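Side-chain contacts in N-acetyltransferase (Staphylococcus aureus subsp. aureus, PDB 4M85), which probably transfers the acetyl group of acetyl-coenzyme A to an amine acceptor, as members of the GNAT family do: residues 84-87 against 88-91; 108-111 against 112-115; 153-156 against 157-160. All coordinates share one frame; numbering follows the deposited sequence.

Contact 1: residues 84-87 against 88-91; sequences YEKA and WELL
K86 and E89 face each other on the exposed side of this turn, joined by a salt bridge of 3.2 Å from K86 NZ to E89 OE1. The ammonium meets the carboxylate oxygen on its syn side, 32° out of the carboxylate plane. The two chains reach this point differently: K86 runs out straight and bends only at its last torsion (chi4 51°), which swings NZ over to the glutamate, whereas E89 is extended beyond CG. E85, though buried, has its carboxylate well provided for, with a salt bridge to R54 and hydrogen bonds to Y53, T102 and the backbone N of L104.

Three backbone bonds follow, each from residue i+3 back to i. W88 N gives to E85 O at 3.2 Å, E89 N to K86 O at 3.0 Å and L90 N to A87 O at 2.9 Å. All three donors stand above the carbonyl plane of their acceptor.

Apolar contacts line the buried side. With CG anti to the backbone N (chi1 -172°), the W88 indole turns inward, and L91 CD1 lies 3.6 Å above one of its faces, toward the rim. The ring meets Y53 edge-to-face and rests on A43 and S47 of helix 37-49.

The arrangement is that of a helix running out into a 3-10 turn, here on the GNAT domain between strand 68-77 and helix 95-98.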
ATOM      1  N   TYR A  84      -3.477  -3.853 -12.590  1.00 21.55           N
ATOM      2  CA  TYR A  84      -2.854  -4.474 -11.412  1.00 19.85           C
ATOM      3  C   TYR A  84      -3.881  -5.223 -10.540  1.00 19.95           C
ATOM      4  O   TYR A  84      -3.648  -6.371 -10.115  1.00 18.49           O
ATOM      5  CB  TYR A  84      -2.088  -3.419 -10.595  1.00 18.92           C
ATOM      6  CG  TYR A  84      -0.966  -2.742 -11.364  1.00 18.16           C
ATOM      7  CD1 TYR A  84      -0.167  -3.459 -12.238  1.00 17.50           C
ATOM      8  CD2 TYR A  84      -0.717  -1.379 -11.215  1.00 18.74           C
ATOM      9  CE1 TYR A  84       0.859  -2.850 -12.932  1.00 18.40           C
ATOM     10  CE2 TYR A  84       0.305  -0.757 -11.911  1.00 18.19           C
ATOM     11  CZ  TYR A  84       1.087  -1.496 -12.764  1.00 18.63           C
ATOM     12  OH  TYR A  84       2.106  -0.884 -13.482  1.00 19.86           O
ATOM     13  N   GLU A  85      -5.002  -4.567 -10.273  1.00 19.90           N
ATOM     14  CA  GLU A  85      -6.080  -5.139  -9.453  1.00 20.99           C
ATOM     15  C   GLU A  85      -6.628  -6.451 -10.025  1.00 21.35           C
ATOM     16  O   GLU A  85      -6.885  -7.391  -9.306  1.00 19.55           O
ATOM     17  CB  GLU A  85      -7.226  -4.121  -9.322  1.00 21.31           C
ATOM     18  CG  GLU A  85      -8.478  -4.629  -8.603  1.00 21.28           C
ATOM     19  CD  GLU A  85      -8.211  -5.023  -7.163  1.00 21.63           C
ATOM     20  OE1 GLU A  85      -7.134  -4.672  -6.654  1.00 21.28           O
ATOM     21  OE2 GLU A  85      -9.082  -5.683  -6.551  1.00 20.42           O
ATOM     22  N   LYS A  86      -6.828  -6.484 -11.341  1.00 23.81           N
ATOM     23  CA  LYS A  86      -7.352  -7.681 -12.014  1.00 22.88           C
ATOM     24  C   LYS A  86      -6.401  -8.862 -11.874  1.00 21.73           C
ATOM     25  O   LYS A  86      -6.832 -10.018 -11.852  1.00 21.42           O
ATOM     26  CB  LYS A  86      -7.633  -7.369 -13.483  1.00 26.20           C
ATOM     27  CG  LYS A  86      -8.424  -8.426 -14.216  1.00 29.66           C
ATOM     28  CD  LYS A  86      -8.880  -7.877 -15.561  1.00 33.45           C
ATOM     29  CE  LYS A  86      -9.519  -8.938 -16.456  1.00 35.21           C
ATOM     30  NZ  LYS A  86     -10.587  -9.690 -15.741  1.00 36.77           N
ATOM     31  N   ALA A  87      -5.108  -8.594 -11.724  1.00 20.34           N
ATOM     32  CA  ALA A  87      -4.123  -9.668 -11.611  1.00 19.47           C
ATOM     33  C   ALA A  87      -4.325 -10.569 -10.382  1.00 18.49           C
ATOM     34  O   ALA A  87      -3.813 -11.686 -10.354  1.00 16.67           O
ATOM     35  CB  ALA A  87      -2.697  -9.110 -11.637  1.00 19.93           C
ATOM     36  N   TRP A  88      -5.093 -10.095  -9.397  1.00 17.90           N
ATOM     37  CA  TRP A  88      -5.522 -10.919  -8.288  1.00 17.92           C
ATOM     38  C   TRP A  88      -6.084 -12.278  -8.754  1.00 18.68           C
ATOM     39  O   TRP A  88      -5.885 -13.306  -8.094  1.00 16.63           O
ATOM     40  CB  TRP A  88      -6.557 -10.176  -7.469  1.00 17.93           C
ATOM     41  CG  TRP A  88      -6.946 -10.852  -6.199  1.00 18.41           C
ATOM     42  CD1 TRP A  88      -8.044 -11.637  -5.985  1.00 18.30           C
ATOM     43  CD2 TRP A  88      -6.276 -10.752  -4.942  1.00 19.08           C
ATOM     44  NE1 TRP A  88      -8.086 -12.047  -4.670  1.00 18.90           N
ATOM     45  CE2 TRP A  88      -7.012 -11.522  -4.009  1.00 19.22           C
ATOM     46  CE3 TRP A  88      -5.129 -10.091  -4.507  1.00 18.78           C
ATOM     47  CZ2 TRP A  88      -6.623 -11.645  -2.676  1.00 18.71           C
ATOM     48  CZ3 TRP A  88      -4.747 -10.220  -3.197  1.00 18.44           C
ATOM     49  CH2 TRP A  88      -5.491 -11.003  -2.293  1.00 18.35           C
ATOM     50  N   GLU A  89      -6.758 -12.265  -9.904  1.00 19.01           N
ATOM     51  CA  GLU A  89      -7.357 -13.459 -10.471  1.00 20.44           C
ATOM     52  C   GLU A  89      -6.371 -14.543 -10.944  1.00 20.96           C
ATOM     53  O   GLU A  89      -6.756 -15.703 -11.141  1.00 18.82           O
ATOM     54  CB  GLU A  89      -8.284 -13.044 -11.598  1.00 22.24           C
ATOM     55  CG  GLU A  89      -9.409 -12.139 -11.125  1.00 24.38           C
ATOM     56  CD  GLU A  89     -10.478 -11.930 -12.182  1.00 29.43           C
ATOM     57  OE1 GLU A  89     -10.103 -11.761 -13.383  1.00 29.58           O
ATOM     58  OE2 GLU A  89     -11.683 -11.952 -11.796  1.00 30.64           O
ATOM     59  N   LEU A  90      -5.096 -14.185 -11.097  1.00 21.70           N
ATOM     60  CA  LEU A  90      -4.060 -15.138 -11.496  1.00 21.00           C
ATOM     61  C   LEU A  90      -3.396 -15.845 -10.318  1.00 21.82           C
ATOM     62  O   LEU A  90      -2.462 -16.623 -10.518  1.00 22.36           O
ATOM     63  CB  LEU A  90      -2.988 -14.427 -12.339  1.00 22.37           C
ATOM     64  CG  LEU A  90      -3.569 -13.609 -13.523  1.00 24.02           C
ATOM     65  CD1 LEU A  90      -2.500 -12.851 -14.289  1.00 24.21           C
ATOM     66  CD2 LEU A  90      -4.330 -14.542 -14.444  1.00 26.16           C
ATOM     67  N   LEU A  91      -3.851 -15.580  -9.091  1.00 21.54           N
ATOM     68  CA  LEU A  91      -3.243 -16.196  -7.899  1.00 20.75           C
ATOM     69  C   LEU A  91      -3.845 -17.574  -7.645  1.00 21.04           C
ATOM     70  O   LEU A  91      -4.973 -17.847  -8.062  1.00 21.09           O
ATOM     71  CB  LEU A  91      -3.443 -15.294  -6.659  1.00 19.54           C
ATOM     72  CG  LEU A  91      -2.926 -13.866  -6.795  1.00 18.91           C
ATOM     73  CD1 LEU A  91      -3.187 -13.015  -5.550  1.00 18.20           C
ATOM     74  CD2 LEU A  91      -1.436 -13.896  -7.153  1.00 19.11           C
TER

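Contact 2: residues 108-111 against 112-115; sequences EAKD and DEYY
The Y115 ring has A109 CB over one face, 3.4 Å from Y115 CG, and the carboxylate of E108 at its edge, near the ring plane. Carboxylate and ring are almost perpendicular, their planes 83° apart. Y115 OH donates to E108 OE1 in a very short bond of 2.5 Å, and the same hydroxyl is also bonded to N150 ND2. Y115 CG lies anti to the backbone N (chi1 180°), which lays the ring beneath the incoming 108-109 backbone and carries its hydroxyl to E108.

At the turn E113 folds back over K110. Its OE1 takes the N-H of K110 at 3.0 Å, met from well above the carboxylate plane, while E113 CD packs against K110 CB at 3.5 Å. That buried carboxylate is gripped from outside as well, OE1 by S148 OG and OE2 by H182 NE2, surroundings that would probably favour its charged form. The K110 ammonium goes instead to D170.

Between these residues the chain reverses in a type I beta turn from K110 to E113, closed by E113 N to K110 O at 3.1 Å. A water donates to D111 O at 2.7 Å and to E113 O at 2.8 Å, bridging the two carbonyls.

The turn leads into strand 114-121, whose Y115 bonds by its backbone to Y76 of strand 68-77 and whose Y114 bonds by its backbone to S148 of strand 147-152. Before it, the backbone N-H groups of E108 and A109 are held by E81 of helix 81-86.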
ATOM      1  N   GLU A 108      -8.798   4.074  -7.132  1.00 24.28           N
ATOM      2  CA  GLU A 108      -8.424   5.041  -6.089  1.00 24.69           C
ATOM      3  C   GLU A 108      -7.649   6.248  -6.641  1.00 23.60           C
ATOM      4  O   GLU A 108      -7.613   7.280  -6.000  1.00 23.14           O
ATOM      5  CB  GLU A 108      -7.608   4.347  -4.961  1.00 25.71           C
ATOM      6  CG  GLU A 108      -8.269   3.117  -4.327  1.00 26.05           C
ATOM      7  CD  GLU A 108      -7.441   2.468  -3.213  1.00 29.25           C
ATOM      8  OE1 GLU A 108      -6.475   3.098  -2.720  1.00 30.12           O
ATOM      9  OE2 GLU A 108      -7.734   1.317  -2.821  1.00 27.33           O
ATOM     10  N   ALA A 109      -7.050   6.112  -7.827  1.00 23.69           N
ATOM     11  CA  ALA A 109      -6.132   7.108  -8.370  1.00 23.73           C
ATOM     12  C   ALA A 109      -6.559   7.635  -9.731  1.00 25.67           C
ATOM     13  O   ALA A 109      -7.611   7.283 -10.241  1.00 26.45           O
ATOM     14  CB  ALA A 109      -4.740   6.526  -8.453  1.00 23.13           C
ATOM     15  N   LYS A 110      -5.733   8.484 -10.322  1.00 27.53           N
ATOM     16  CA  LYS A 110      -6.052   9.089 -11.601  1.00 30.22           C
ATOM     17  C   LYS A 110      -4.954   8.736 -12.591  1.00 31.16           C
ATOM     18  O   LYS A 110      -3.827   8.421 -12.200  1.00 32.64           O
ATOM     19  CB  LYS A 110      -6.191  10.598 -11.444  1.00 31.92           C
ATOM     20  CG  LYS A 110      -7.480  11.030 -10.772  1.00 33.69           C
ATOM     21  CD  LYS A 110      -7.518  12.536 -10.618  1.00 36.48           C
ATOM     22  CE  LYS A 110      -8.551  12.981  -9.591  1.00 39.91           C
ATOM     23  NZ  LYS A 110      -8.391  14.428  -9.250  1.00 41.05           N
ATOM     24  N   ASP A 111      -5.285   8.782 -13.873  1.00 31.45           N
ATOM     25  CA  ASP A 111      -4.419   8.231 -14.898  1.00 31.19           C
ATOM     26  C   ASP A 111      -3.116   8.989 -15.082  1.00 30.16           C
ATOM     27  O   ASP A 111      -2.144   8.410 -15.568  1.00 31.69           O
ATOM     28  CB  ASP A 111      -5.166   8.159 -16.232  1.00 34.56           C
ATOM     29  CG  ASP A 111      -6.432   7.311 -16.154  1.00 33.83           C
ATOM     30  OD1 ASP A 111      -6.474   6.337 -15.376  1.00 34.26           O
ATOM     31  OD2 ASP A 111      -7.391   7.624 -16.872  1.00 36.03           O
ATOM     32  N   ASP A 112      -3.066  10.262 -14.700  1.00 28.51           N
ATOM     33  CA  ASP A 112      -1.809  11.029 -14.822  1.00 28.96           C
ATOM     34  C   ASP A 112      -0.956  11.026 -13.558  1.00 26.23           C
ATOM     35  O   ASP A 112      -0.057  11.872 -13.423  1.00 25.44           O
ATOM     36  CB  ASP A 112      -2.085  12.483 -15.246  1.00 31.30           C
ATOM     37  CG  ASP A 112      -2.863  13.274 -14.200  1.00 33.77           C
ATOM     38  OD1 ASP A 112      -3.700  12.688 -13.478  1.00 33.65           O
ATOM     39  OD2 ASP A 112      -2.660  14.508 -14.131  1.00 37.18           O
ATOM     40  N   GLU A 113      -1.207  10.070 -12.659  1.00 24.18           N
ATOM     41  CA  GLU A 113      -0.539  10.005 -11.347  1.00 23.63           C
ATOM     42  C   GLU A 113       0.269   8.737 -11.138  1.00 22.92           C
ATOM     43  O   GLU A 113      -0.103   7.668 -11.603  1.00 21.14           O
ATOM     44  CB  GLU A 113      -1.575  10.075 -10.197  1.00 23.70           C
ATOM     45  CG  GLU A 113      -2.413  11.342 -10.154  1.00 23.61           C
ATOM     46  CD  GLU A 113      -3.581  11.295  -9.202  1.00 22.56           C
ATOM     47  OE1 GLU A 113      -3.952  10.216  -8.664  1.00 20.55           O
ATOM     48  OE2 GLU A 113      -4.166  12.376  -9.014  1.00 23.83           O
ATOM     49  N   TYR A 114       1.384   8.872 -10.418  1.00 23.46           N
ATOM     50  CA  TYR A 114       2.042   7.734  -9.809  1.00 24.64           C
ATOM     51  C   TYR A 114       1.517   7.628  -8.370  1.00 22.77           C
ATOM     52  O   TYR A 114       1.909   8.409  -7.479  1.00 20.73           O
ATOM     53  CB  TYR A 114       3.552   7.878  -9.896  1.00 26.08           C
ATOM     54  CG  TYR A 114       4.225   6.560 -10.083  1.00 30.77           C
ATOM     55  CD1 TYR A 114       4.528   6.076 -11.356  1.00 32.80           C
ATOM     56  CD2 TYR A 114       4.533   5.759  -8.970  1.00 33.43           C
ATOM     57  CE1 TYR A 114       5.130   4.828 -11.515  1.00 34.75           C
ATOM     58  CE2 TYR A 114       5.149   4.522  -9.112  1.00 35.75           C
ATOM     59  CZ  TYR A 114       5.449   4.058 -10.377  1.00 37.98           C
ATOM     60  OH  TYR A 114       6.050   2.822 -10.464  1.00 42.92           O
ATOM     61  N   TYR A 115       0.588   6.687  -8.183  1.00 21.69           N
ATOM     62  CA  TYR A 115      -0.212   6.559  -6.958  1.00 21.12           C
ATOM     63  C   TYR A 115       0.522   5.811  -5.873  1.00 20.73           C
ATOM     64  O   TYR A 115       1.003   4.696  -6.080  1.00 19.78           O
ATOM     65  CB  TYR A 115      -1.540   5.820  -7.246  1.00 21.27           C
ATOM     66  CG  TYR A 115      -2.456   5.620  -6.055  1.00 21.50           C
ATOM     67  CD1 TYR A 115      -2.870   6.703  -5.271  1.00 21.50           C
ATOM     68  CD2 TYR A 115      -2.960   4.352  -5.735  1.00 21.49           C
ATOM     69  CE1 TYR A 115      -3.735   6.532  -4.206  1.00 21.49           C
ATOM     70  CE2 TYR A 115      -3.823   4.177  -4.680  1.00 20.62           C
ATOM     71  CZ  TYR A 115      -4.189   5.268  -3.918  1.00 20.99           C
ATOM     72  OH  TYR A 115      -5.025   5.111  -2.878  1.00 21.06           O
TER
HETATM   73  O   HOH W   1      -0.013   7.292 -14.419  1.00 28.88           O

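Contact 3: residues 153-156 against 157-160; sequences INNE and AALK
N155 OD1 accepts from A158 N at 3.1 Å, with a nearly straight N-H...O angle of 167°. The donor stands above the plane of the side-chain amide rather than in it. N155 CG is anti to the backbone N (chi1 -169°), which turns the amide back over the start of the helix; its flat group then also touches A158 CB, 3.6 Å from N155 CG.

The main-chain carbonyl of N155 is used too: N155 O takes L159 N at 3.1 Å, in the carbonyl plane, as the opening bond of the regular i to i+4 series. The next one follows from K160 N to E156 O at 2.9 Å. This is a classic asparagine N-cap, in which a side-chain oxygen serves an N-H of the first turn that has no earlier helical carbonyl to bond. It opens helix 156-164, after the short loop that follows strand 147-152 in the GNAT fold.

On the exposed flank E156 and K160, one helical turn apart, form a long salt bridge of 3.5 Å between E156 OE1 and K160 NZ. A water bridges the pair, donating to E156 OE1 at 2.7 Å and accepting from K160 NZ at 3.0 Å. The carboxylate oxygen thus has both the ammonium and the water as partners. K160 lies with its CG against E156 O, 3.2 Å away, before its extended chain brings the ammonium to E156 OE1. Around the helix from this pair, A158 and L159 turn to the sheet, both packing on C151, with L159 also on H181 and L183 of strand 178-184.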
ATOM      1  N   ILE A 153      -9.410  11.434   6.170  1.00 23.04           N
ATOM      2  CA  ILE A 153      -9.738  12.774   6.642  1.00 23.78           C
ATOM      3  C   ILE A 153      -9.684  12.895   8.169  1.00 27.25           C
ATOM      4  O   ILE A 153      -9.605  14.004   8.698  1.00 29.27           O
ATOM      5  CB  ILE A 153     -11.107  13.281   6.114  1.00 24.07           C
ATOM      6  CG1 ILE A 153     -12.275  12.500   6.722  1.00 24.35           C
ATOM      7  CG2 ILE A 153     -11.162  13.221   4.589  1.00 22.37           C
ATOM      8  CD1 ILE A 153     -13.557  13.290   6.644  1.00 24.57           C
ATOM      9  N   ASN A 154      -9.705  11.770   8.879  1.00 29.15           N
ATOM     10  CA  ASN A 154      -9.652  11.814  10.344  1.00 30.80           C
ATOM     11  C   ASN A 154      -8.242  11.751  10.879  1.00 28.74           C
ATOM     12  O   ASN A 154      -8.038  11.858  12.088  1.00 29.62           O
ATOM     13  CB  ASN A 154     -10.470  10.678  10.943  1.00 31.64           C
ATOM     14  CG  ASN A 154     -11.942  10.794  10.629  1.00 34.59           C
ATOM     15  OD1 ASN A 154     -12.506  11.891  10.568  1.00 37.49           O
ATOM     16  ND2 ASN A 154     -12.576   9.658  10.422  1.00 38.79           N
ATOM     17  N   ASN A 155      -7.274  11.601   9.977  1.00 27.17           N
ATOM     18  CA  ASN A 155      -5.888  11.470  10.346  1.00 25.81           C
ATOM     19  C   ASN A 155      -5.077  12.731  10.055  1.00 24.38           C
ATOM     20  O   ASN A 155      -4.350  12.819   9.047  1.00 22.72           O
ATOM     21  CB  ASN A 155      -5.307  10.249   9.652  1.00 26.41           C
ATOM     22  CG  ASN A 155      -3.945   9.872  10.185  1.00 26.62           C
ATOM     23  OD1 ASN A 155      -3.275  10.668  10.834  1.00 25.42           O
ATOM     24  ND2 ASN A 155      -3.517   8.660   9.886  1.00 28.21           N
ATOM     25  N   GLU A 156      -5.163  13.687  10.977  1.00 26.08           N
ATOM     26  CA  GLU A 156      -4.500  15.000  10.804  1.00 25.48           C
ATOM     27  C   GLU A 156      -2.976  14.914  10.848  1.00 24.40           C
ATOM     28  O   GLU A 156      -2.279  15.681  10.170  1.00 23.10           O
ATOM     29  CB  GLU A 156      -4.988  16.031  11.824  1.00 27.85           C
ATOM     30  CG  GLU A 156      -4.521  17.445  11.459  1.00 31.18           C
ATOM     31  CD  GLU A 156      -4.872  18.486  12.490  1.00 33.81           C
ATOM     32  OE1 GLU A 156      -4.346  18.394  13.626  1.00 38.84           O
ATOM     33  OE2 GLU A 156      -5.661  19.397  12.158  1.00 34.45           O
ATOM     34  N   ALA A 157      -2.446  13.990  11.634  1.00 22.25           N
ATOM     35  CA  ALA A 157      -1.002  13.872  11.733  1.00 22.51           C
ATOM     36  C   ALA A 157      -0.395  13.433  10.387  1.00 22.32           C
ATOM     37  O   ALA A 157       0.667  13.936   9.972  1.00 22.68           O
ATOM     38  CB  ALA A 157      -0.602  12.918  12.868  1.00 21.54           C
ATOM     39  N   ALA A 158      -1.052  12.499   9.708  1.00 22.37           N
ATOM     40  CA  ALA A 158      -0.646  12.141   8.355  1.00 22.28           C
ATOM     41  C   ALA A 158      -0.788  13.358   7.432  1.00 22.86           C
ATOM     42  O   ALA A 158       0.163  13.722   6.720  1.00 25.09           O
ATOM     43  CB  ALA A 158      -1.436  10.955   7.847  1.00 22.26           C
ATOM     44  N   LEU A 159      -1.931  14.035   7.475  1.00 22.26           N
ATOM     45  CA  LEU A 159      -2.141  15.159   6.571  1.00 23.63           C
ATOM     46  C   LEU A 159      -1.041  16.220   6.743  1.00 24.43           C
ATOM     47  O   LEU A 159      -0.547  16.743   5.747  1.00 22.89           O
ATOM     48  CB  LEU A 159      -3.535  15.759   6.744  1.00 23.14           C
ATOM     49  CG  LEU A 159      -3.900  16.999   5.930  1.00 24.31           C
ATOM     50  CD1 LEU A 159      -3.887  16.715   4.417  1.00 24.13           C
ATOM     51  CD2 LEU A 159      -5.254  17.556   6.394  1.00 23.34           C
ATOM     52  N   LYS A 160      -0.649  16.517   7.986  1.00 26.73           N
ATOM     53  CA  LYS A 160       0.413  17.487   8.233  1.00 29.25           C
ATOM     54  C   LYS A 160       1.720  16.984   7.664  1.00 28.76           C
ATOM     55  O   LYS A 160       2.422  17.712   6.997  1.00 27.49           O
ATOM     56  CB  LYS A 160       0.639  17.698   9.722  1.00 33.79           C
ATOM     57  CG  LYS A 160      -0.510  18.314  10.471  1.00 36.61           C
ATOM     58  CD  LYS A 160      -0.179  18.338  11.948  1.00 38.68           C
ATOM     59  CE  LYS A 160      -1.184  19.162  12.716  1.00 43.19           C
ATOM     60  NZ  LYS A 160      -0.939  19.034  14.178  1.00 48.10           N
TER
HETATM   61  O   HOH W   2      -2.736  16.937  15.286  1.00 55.46           O

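How the contacts relate
Contacts 1 and 2 are each partly buried, whereas contact 3 lies at the surface, with none of its touching residues buried. Contacts 1 and 3 sit on opposite sides of the chain's centre, their own centres about 31 Å apart. Contact 2 comes within about 6 Å of contact 1, nearest atoms, without touching it; both reach helix 81-86, one as its C-terminal end and the other through E81. Contacts 2 and 3 each adjoin strand 147-152. Their chemistry follows their place: a helix leaving in 3-10 bonds, a tight turn whose buried carboxylates are shared with the sheet, and a helix start capped by an amide, its salt bridge assisted by water.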